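Long-range contacts in 4-alpha-glucanotransferase (PDB 1TZ7), which belongs to the amylomaltase (D-enzyme) family of glucanotransferases and is built around a barrel of eight parallel strands: residues A[36-40]-A[114-120]; A[141-145]-A[195-200]. All coordinates share one frame; numbering follows the deposited sequence.

Contact 1 of 2, residues A[36-40]-A[114-120]; sequences PYGIG and EALYEVV
G38 and L116 are joined by the one hydrogen bond between these segments. L116 N donates to G38 O at 2.9 Å, and the N-H points almost straight at the oxygen (173°). The donor lies near the extension of the C=O bond (158° at the oxygen) and is tilted slightly from the carbonyl plane. L116 is the N-cap residue of helix 117-133, so the loop 36-40 is tied to the chain just where that helix starts. L116 O meanwhile accepts from V120 N and closes the first turn. A weaker CA-H...O contact reaches the same acceptor, with A115 CA 3.5 Å from G38 O. G38 has a positive phi, a backbone shape that suits glycine.

The apolar contacts centre on I39. It makes three of them, one from each part of its side chain. Its CG1 is anti to the backbone N (chi1 -168°) and the chain is extended, which carries CD1 to the Y117 ring. I39 CD1 meets Y117 CE2 at 3.6 Å, the two side chains crossing at about a right angle. The branch methyl I39 CG2 packs on V120 CG1 at 3.9 Å. I39 CG1 rests more loosely on A115 CB, at 4.2 Å. V120 CG1 also approaches the backbone, 3.4 Å from Y37 O. L116 CD2 lies 4.0 Å from G38 CA at the margin of the contact.

Other polar atoms here have partners beyond the two segments. Y37 OH is hydrogen-bonded to E94 OE1 and Y117 OH to W479 O, and A115 O accepts from R480 NH1. The contact thus sets the loop between strand 23-27 and helix 44-56 against the N-terminal end of helix 117-133.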
ATOM      1  N   PRO A  36      -3.768 -21.128  -0.649  1.00 32.03           N
ATOM      2  CA  PRO A  36      -4.900 -22.055  -0.606  1.00 34.00           C
ATOM      3  C   PRO A  36      -5.982 -21.715   0.434  1.00 31.19           C
ATOM      4  O   PRO A  36      -6.939 -22.470   0.544  1.00 25.05           O
ATOM      5  CB  PRO A  36      -4.235 -23.409  -0.256  1.00 29.33           C
ATOM      6  CG  PRO A  36      -2.743 -23.093  -0.011  1.00 33.43           C
ATOM      7  CD  PRO A  36      -2.624 -21.626   0.126  1.00 35.16           C
ATOM      8  N   TYR A  37      -5.836 -20.612   1.176  1.00 24.02           N
ATOM      9  CA  TYR A  37      -6.721 -20.355   2.330  1.00 28.82           C
ATOM     10  C   TYR A  37      -7.594 -19.099   2.157  1.00 29.15           C
ATOM     11  O   TYR A  37      -7.863 -18.373   3.121  1.00 26.99           O
ATOM     12  CB  TYR A  37      -5.899 -20.286   3.616  1.00 29.77           C
ATOM     13  CG  TYR A  37      -5.135 -21.558   3.875  1.00 31.46           C
ATOM     14  CD1 TYR A  37      -5.799 -22.723   4.238  1.00 28.64           C
ATOM     15  CD2 TYR A  37      -3.754 -21.607   3.728  1.00 25.43           C
ATOM     16  CE1 TYR A  37      -5.110 -23.899   4.466  1.00 44.71           C
ATOM     17  CE2 TYR A  37      -3.053 -22.780   3.952  1.00 35.78           C
ATOM     18  CZ  TYR A  37      -3.739 -23.926   4.322  1.00 37.71           C
ATOM     19  OH  TYR A  37      -3.053 -25.097   4.548  1.00 35.11           O
ATOM     20  N   GLY A  38      -8.044 -18.865   0.922  1.00 26.41           N
ATOM     21  CA  GLY A  38      -9.070 -17.868   0.647  1.00 24.41           C
ATOM     22  C   GLY A  38      -8.487 -16.529   0.258  1.00 26.03           C
ATOM     23  O   GLY A  38      -9.194 -15.652  -0.218  1.00 19.02           O
ATOM     24  N   ILE A  39      -7.187 -16.378   0.462  1.00 26.57           N
ATOM     25  CA  ILE A  39      -6.504 -15.117   0.215  1.00 23.79           C
ATOM     26  C   ILE A  39      -4.992 -15.361   0.152  1.00 27.38           C
ATOM     27  O   ILE A  39      -4.494 -16.342   0.698  1.00 23.50           O
ATOM     28  CB  ILE A  39      -6.850 -14.092   1.347  1.00 24.64           C
ATOM     29  CG1 ILE A  39      -6.393 -12.692   0.963  1.00 26.69           C
ATOM     30  CG2 ILE A  39      -6.218 -14.518   2.680  1.00 22.44           C
ATOM     31  CD1 ILE A  39      -7.107 -11.594   1.732  1.00 29.30           C
ATOM     32  N   GLY A  40      -4.274 -14.470  -0.521  1.00 25.13           N
ATOM     33  CA  GLY A  40      -2.824 -14.557  -0.587  1.00 27.75           C
ATOM     34  C   GLY A  40      -2.194 -14.286   0.770  1.00 29.59           C
ATOM     35  O   GLY A  40      -2.734 -13.510   1.563  1.00 26.57           O
ATOM     36  N   GLU A 114     -11.396 -15.378  -6.254  1.00 32.25           N
ATOM     37  CA  GLU A 114     -11.255 -14.028  -5.703  1.00 34.21           C
ATOM     38  C   GLU A 114     -11.035 -14.080  -4.190  1.00 30.44           C
ATOM     39  O   GLU A 114     -11.407 -15.054  -3.531  1.00 36.97           O
ATOM     40  CB  GLU A 114     -12.497 -13.190  -6.017  1.00 34.06           C
ATOM     41  CG  GLU A 114     -12.781 -13.026  -7.506  1.00 47.94           C
ATOM     42  CD  GLU A 114     -11.772 -12.131  -8.204  1.00 61.30           C
ATOM     43  OE1 GLU A 114     -12.080 -10.939  -8.415  1.00 72.16           O
ATOM     44  OE2 GLU A 114     -10.669 -12.622  -8.546  1.00 66.77           O
ATOM     45  N   ALA A 115     -10.426 -13.025  -3.649  1.00 29.47           N
ATOM     46  CA  ALA A 115     -10.126 -12.952  -2.220  1.00 26.49           C
ATOM     47  C   ALA A 115     -11.407 -12.999  -1.405  1.00 27.54           C
ATOM     48  O   ALA A 115     -12.319 -12.192  -1.610  1.00 27.30           O
ATOM     49  CB  ALA A 115      -9.355 -11.691  -1.910  1.00 30.62           C
ATOM     50  N   LEU A 116     -11.470 -13.952  -0.483  1.00 19.72           N
ATOM     51  CA  LEU A 116     -12.666 -14.195   0.298  1.00 23.08           C
ATOM     52  C   LEU A 116     -12.568 -13.451   1.643  1.00 18.31           C
ATOM     53  O   LEU A 116     -12.439 -14.070   2.701  1.00 30.24           O
ATOM     54  CB  LEU A 116     -12.829 -15.704   0.548  1.00 28.53           C
ATOM     55  CG  LEU A 116     -13.530 -16.598  -0.502  1.00 35.31           C
ATOM     56  CD1 LEU A 116     -13.976 -15.913  -1.795  1.00 28.50           C
ATOM     57  CD2 LEU A 116     -12.850 -17.951  -0.736  1.00 39.90           C
ATOM     58  N   TYR A 117     -12.632 -12.121   1.580  1.00 21.82           N
ATOM     59  CA  TYR A 117     -12.346 -11.278   2.746  1.00 22.64           C
ATOM     60  C   TYR A 117     -13.232 -11.641   3.939  1.00 30.06           C
ATOM     61  O   TYR A 117     -12.735 -11.916   5.027  1.00 25.36           O
ATOM     62  CB  TYR A 117     -12.514  -9.799   2.391  1.00 24.77           C
ATOM     63  CG  TYR A 117     -11.325  -9.224   1.656  1.00 23.25           C
ATOM     64  CD1 TYR A 117     -11.408  -8.895   0.308  1.00 27.44           C
ATOM     65  CD2 TYR A 117     -10.116  -9.024   2.308  1.00 27.55           C
ATOM     66  CE1 TYR A 117     -10.324  -8.375  -0.370  1.00 27.55           C
ATOM     67  CE2 TYR A 117      -9.019  -8.503   1.641  1.00 28.27           C
ATOM     68  CZ  TYR A 117      -9.127  -8.180   0.303  1.00 18.93           C
ATOM     69  OH  TYR A 117      -8.041  -7.664  -0.362  1.00 18.89           O
ATOM     70  N   GLU A 118     -14.548 -11.646   3.721  1.00 21.04           N
ATOM     71  CA  GLU A 118     -15.502 -11.966   4.781  1.00 32.41           C
ATOM     72  C   GLU A 118     -15.084 -13.231   5.520  1.00 32.37           C
ATOM     73  O   GLU A 118     -15.052 -13.259   6.767  1.00 41.13           O
ATOM     74  CB  GLU A 118     -16.918 -12.154   4.204  1.00 29.48           C
ATOM     75  CG  GLU A 118     -17.580 -10.867   3.719  1.00 38.24           C
ATOM     76  CD  GLU A 118     -17.271 -10.560   2.264  1.00 45.30           C
ATOM     77  OE1 GLU A 118     -16.409 -11.253   1.678  1.00 30.54           O
ATOM     78  OE2 GLU A 118     -17.891  -9.622   1.704  1.00 39.27           O
ATOM     79  N   VAL A 119     -14.762 -14.283   4.761  1.00 25.94           N
ATOM     80  CA  VAL A 119     -14.523 -15.585   5.369  1.00 29.03           C
ATOM     81  C   VAL A 119     -13.143 -15.700   6.019  1.00 26.14           C
ATOM     82  O   VAL A 119     -12.993 -16.392   7.016  1.00 22.22           O
ATOM     83  CB  VAL A 119     -14.822 -16.827   4.393  1.00 31.90           C
ATOM     84  CG1 VAL A 119     -15.409 -16.430   3.065  1.00 50.63           C
ATOM     85  CG2 VAL A 119     -13.680 -17.823   4.325  1.00 32.64           C
ATOM     86  N   VAL A 120     -12.144 -15.010   5.467  1.00 23.38           N
ATOM     87  CA  VAL A 120     -10.779 -15.102   6.002  1.00 29.15           C
ATOM     88  C   VAL A 120     -10.589 -14.248   7.268  1.00 23.26           C
ATOM     89  O   VAL A 120      -9.784 -14.590   8.125  1.00 27.79           O
ATOM     90  CB  VAL A 120      -9.696 -14.728   4.943  1.00 24.42           C
ATOM     91  CG1 VAL A 120      -9.789 -15.656   3.734  1.00 29.68           C
ATOM     92  CG2 VAL A 120      -9.812 -13.274   4.525  1.00 31.22           C
TER

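Contact 2 of 2, residues A[141-145]-A[195-200]; sequences LEDFL and FYFHVF
L145 meets F195 and Y196 where two helices cross. Helices 138-147 and 192-218 form a steeply crossed pair in an all-helical region, their short segments 78° apart with axes 10.6 Å from each other at closest approach.

F195 is the first residue to take part. Its CE2 lies 4.1 Å from L145 CD1, and the two side chains come from opposite directions. Helix 149-165 backs this ring through A156.

Y196 follows and does two jobs. Its ring carbon CE1 touches L145 CD1 at 3.7 Å. Y196 OH donates to E142 OE1 at 2.9 Å, and OE1 accepts with its syn lone pair, on the side of the other carboxylate oxygen. The bent chain of E142 brings its carboxylate to the ring edge, with OE1 near the ring plane. The carboxylate itself is turned 77° from that plane.

The bond from CA to CB in V199 points toward 141-145. V199 CG2 packs on L141 CD2 at 3.5 Å, the tightest apolar contact here. V199 CG1 lies more loosely by L145 CD2.

F200 comes last. Its bond from CA to CB points away from 141-145, and the ring goes on to meet F132 and F135, with L141 CD1 still at its edge. F200 CB stays behind at the interface, 4.0 Å from L141 CD2.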
ATOM      1  N   LEU A 141       7.730 -12.633  22.934  1.00 45.35           N
ATOM      2  CA  LEU A 141       6.755 -11.563  22.750  1.00 44.33           C
ATOM      3  C   LEU A 141       7.224 -10.262  23.409  1.00 45.23           C
ATOM      4  O   LEU A 141       6.925  -9.174  22.925  1.00 36.73           O
ATOM      5  CB  LEU A 141       5.392 -11.979  23.325  1.00 42.70           C
ATOM      6  CG  LEU A 141       4.247 -12.103  22.319  1.00 53.23           C
ATOM      7  CD1 LEU A 141       4.574 -13.128  21.233  1.00 50.20           C
ATOM      8  CD2 LEU A 141       2.955 -12.471  23.033  1.00 32.97           C
ATOM      9  N   GLU A 142       7.960 -10.386  24.513  1.00 43.65           N
ATOM     10  CA  GLU A 142       8.405  -9.215  25.279  1.00 45.32           C
ATOM     11  C   GLU A 142       9.524  -8.463  24.549  1.00 38.59           C
ATOM     12  O   GLU A 142       9.584  -7.236  24.589  1.00 33.19           O
ATOM     13  CB  GLU A 142       8.881  -9.637  26.679  1.00 50.61           C
ATOM     14  CG  GLU A 142       8.406  -8.719  27.798  1.00 61.98           C
ATOM     15  CD  GLU A 142       6.896  -8.739  27.974  1.00 60.19           C
ATOM     16  OE1 GLU A 142       6.267  -7.667  27.843  1.00 47.70           O
ATOM     17  OE2 GLU A 142       6.340  -9.826  28.242  1.00 63.67           O
ATOM     18  N   ASP A 143      10.402  -9.208  23.882  1.00 38.24           N
ATOM     19  CA  ASP A 143      11.458  -8.607  23.059  1.00 45.40           C
ATOM     20  C   ASP A 143      10.858  -7.904  21.845  1.00 44.30           C
ATOM     21  O   ASP A 143      11.322  -6.840  21.438  1.00 38.10           O
ATOM     22  CB  ASP A 143      12.455  -9.678  22.597  1.00 48.40           C
ATOM     23  CG  ASP A 143      13.318 -10.207  23.737  1.00 59.72           C
ATOM     24  OD1 ASP A 143      12.863 -10.170  24.901  1.00 63.91           O
ATOM     25  OD2 ASP A 143      14.462 -10.677  23.559  1.00 72.32           O
ATOM     26  N   PHE A 144       9.823  -8.512  21.273  1.00 39.69           N
ATOM     27  CA  PHE A 144       9.117  -7.932  20.136  1.00 32.42           C
ATOM     28  C   PHE A 144       8.462  -6.611  20.531  1.00 27.79           C
ATOM     29  O   PHE A 144       8.528  -5.634  19.794  1.00 28.84           O
ATOM     30  CB  PHE A 144       8.059  -8.913  19.618  1.00 32.90           C
ATOM     31  CG  PHE A 144       7.351  -8.444  18.381  1.00 28.76           C
ATOM     32  CD1 PHE A 144       7.984  -8.482  17.143  1.00 33.61           C
ATOM     33  CD2 PHE A 144       6.046  -7.968  18.450  1.00 30.61           C
ATOM     34  CE1 PHE A 144       7.328  -8.051  16.000  1.00 39.41           C
ATOM     35  CE2 PHE A 144       5.388  -7.537  17.306  1.00 27.23           C
ATOM     36  CZ  PHE A 144       6.029  -7.578  16.084  1.00 32.18           C
ATOM     37  N   LEU A 145       7.841  -6.593  21.705  1.00 26.00           N
ATOM     38  CA  LEU A 145       7.144  -5.401  22.198  1.00 37.24           C
ATOM     39  C   LEU A 145       8.105  -4.231  22.393  1.00 37.14           C
ATOM     40  O   LEU A 145       7.760  -3.084  22.111  1.00 30.44           O
ATOM     41  CB  LEU A 145       6.434  -5.705  23.525  1.00 36.78           C
ATOM     42  CG  LEU A 145       4.922  -5.915  23.442  1.00 47.63           C
ATOM     43  CD1 LEU A 145       4.402  -6.515  24.739  1.00 54.93           C
ATOM     44  CD2 LEU A 145       4.209  -4.606  23.130  1.00 45.15           C
ATOM     45  N   PHE A 195      -4.834  -7.902  25.453  1.00 25.16           N
ATOM     46  CA  PHE A 195      -3.733  -7.065  24.990  1.00 28.84           C
ATOM     47  C   PHE A 195      -2.665  -7.930  24.335  1.00 30.95           C
ATOM     48  O   PHE A 195      -2.206  -7.636  23.234  1.00 21.66           O
ATOM     49  CB  PHE A 195      -3.138  -6.273  26.168  1.00 30.34           C
ATOM     50  CG  PHE A 195      -1.797  -5.643  25.872  1.00 27.17           C
ATOM     51  CD1 PHE A 195      -1.716  -4.420  25.217  1.00 26.76           C
ATOM     52  CD2 PHE A 195      -0.618  -6.268  26.265  1.00 32.50           C
ATOM     53  CE1 PHE A 195      -0.485  -3.839  24.953  1.00 32.20           C
ATOM     54  CE2 PHE A 195       0.614  -5.688  26.001  1.00 39.10           C
ATOM     55  CZ  PHE A 195       0.680  -4.477  25.345  1.00 29.59           C
ATOM     56  N   TYR A 196      -2.289  -9.009  25.011  1.00 25.55           N
ATOM     57  CA  TYR A 196      -1.173  -9.835  24.572  1.00 30.67           C
ATOM     58  C   TYR A 196      -1.545 -10.727  23.381  1.00 31.65           C
ATOM     59  O   TYR A 196      -0.668 -11.174  22.643  1.00 31.56           O
ATOM     60  CB  TYR A 196      -0.648 -10.689  25.730  1.00 34.14           C
ATOM     61  CG  TYR A 196       0.461 -10.021  26.514  1.00 29.53           C
ATOM     62  CD1 TYR A 196       1.727  -9.859  25.962  1.00 41.40           C
ATOM     63  CD2 TYR A 196       0.241  -9.543  27.800  1.00 44.25           C
ATOM     64  CE1 TYR A 196       2.749  -9.243  26.673  1.00 47.74           C
ATOM     65  CE2 TYR A 196       1.256  -8.925  28.521  1.00 50.51           C
ATOM     66  CZ  TYR A 196       2.508  -8.780  27.950  1.00 53.31           C
ATOM     67  OH  TYR A 196       3.517  -8.170  28.656  1.00 57.96           O
ATOM     68  N   PHE A 197      -2.842 -10.982  23.195  1.00 28.90           N
ATOM     69  CA  PHE A 197      -3.305 -11.677  21.994  1.00 25.44           C
ATOM     70  C   PHE A 197      -3.018 -10.833  20.763  1.00 24.21           C
ATOM     71  O   PHE A 197      -2.621 -11.351  19.730  1.00 19.16           O
ATOM     72  CB  PHE A 197      -4.810 -11.986  22.069  1.00 29.23           C
ATOM     73  CG  PHE A 197      -5.419 -12.357  20.733  1.00 27.41           C
ATOM     74  CD1 PHE A 197      -5.244 -13.633  20.203  1.00 22.54           C
ATOM     75  CD2 PHE A 197      -6.150 -11.425  20.000  1.00 31.70           C
ATOM     76  CE1 PHE A 197      -5.798 -13.977  18.966  1.00 26.97           C
ATOM     77  CE2 PHE A 197      -6.704 -11.766  18.763  1.00 32.31           C
ATOM     78  CZ  PHE A 197      -6.525 -13.043  18.250  1.00 26.90           C
ATOM     79  N   HIS A 198      -3.223  -9.529  20.886  1.00 25.90           N
ATOM     80  CA  HIS A 198      -3.076  -8.626  19.755  1.00 27.70           C
ATOM     81  C   HIS A 198      -1.623  -8.327  19.427  1.00 24.21           C
ATOM     82  O   HIS A 198      -1.288  -8.082  18.272  1.00 21.71           O
ATOM     83  CB  HIS A 198      -3.867  -7.347  19.993  1.00 27.16           C
ATOM     84  CG  HIS A 198      -5.340  -7.556  19.923  1.00 35.44           C
ATOM     85  ND1 HIS A 198      -5.963  -8.040  18.794  1.00 37.33           N
ATOM     86  CD2 HIS A 198      -6.312  -7.396  20.851  1.00 41.38           C
ATOM     87  CE1 HIS A 198      -7.257  -8.151  19.022  1.00 47.74           C
ATOM     88  NE2 HIS A 198      -7.496  -7.766  20.263  1.00 36.34           N
ATOM     89  N   VAL A 199      -0.748  -8.363  20.432  1.00 25.97           N
ATOM     90  CA  VAL A 199       0.693  -8.275  20.156  1.00 32.51           C
ATOM     91  C   VAL A 199       1.185  -9.586  19.533  1.00 19.06           C
ATOM     92  O   VAL A 199       2.027  -9.575  18.652  1.00 21.97           O
ATOM     93  CB  VAL A 199       1.560  -7.914  21.442  1.00 33.69           C
ATOM     94  CG1 VAL A 199       0.767  -7.066  22.421  1.00 24.42           C
ATOM     95  CG2 VAL A 199       2.094  -9.156  22.107  1.00 38.25           C
ATOM     96  N   PHE A 200       0.627 -10.709  19.994  1.00 19.86           N
ATOM     97  CA  PHE A 200       0.951 -12.029  19.434  1.00 19.15           C
ATOM     98  C   PHE A 200       0.614 -12.096  17.945  1.00 27.31           C
ATOM     99  O   PHE A 200       1.377 -12.643  17.160  1.00 25.56           O
ATOM    100  CB  PHE A 200       0.196 -13.136  20.189  1.00 27.37           C
ATOM    101  CG  PHE A 200       0.173 -14.464  19.468  1.00 25.67           C
ATOM    102  CD1 PHE A 200       1.275 -15.308  19.502  1.00 31.93           C
ATOM    103  CD2 PHE A 200      -0.953 -14.866  18.753  1.00 28.10           C
ATOM    104  CE1 PHE A 200       1.255 -16.532  18.837  1.00 22.02           C
ATOM    105  CE2 PHE A 200      -0.975 -16.085  18.088  1.00 27.45           C
ATOM    106  CZ  PHE A 200       0.130 -16.917  18.131  1.00 21.59           C
TER

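How the contacts relate
Contact 1 closes before contact 2 opens, so the two come in series along the chain. Their centres are 25 Å apart. The nearest atoms are about 11 Å apart, and the two do not touch. Helix 117-133 links them: contact 1 lies at its start, and helix 138-147 of contact 2 follows it directly. The same helix also reaches contact 2 from the side, where F200 rests on A131. Contact 1 ties the helices inserted between strands 60-62 and 222-227 to a loop that follows the barrel strand 23-27. Contact 2 packs two of those helices on each other.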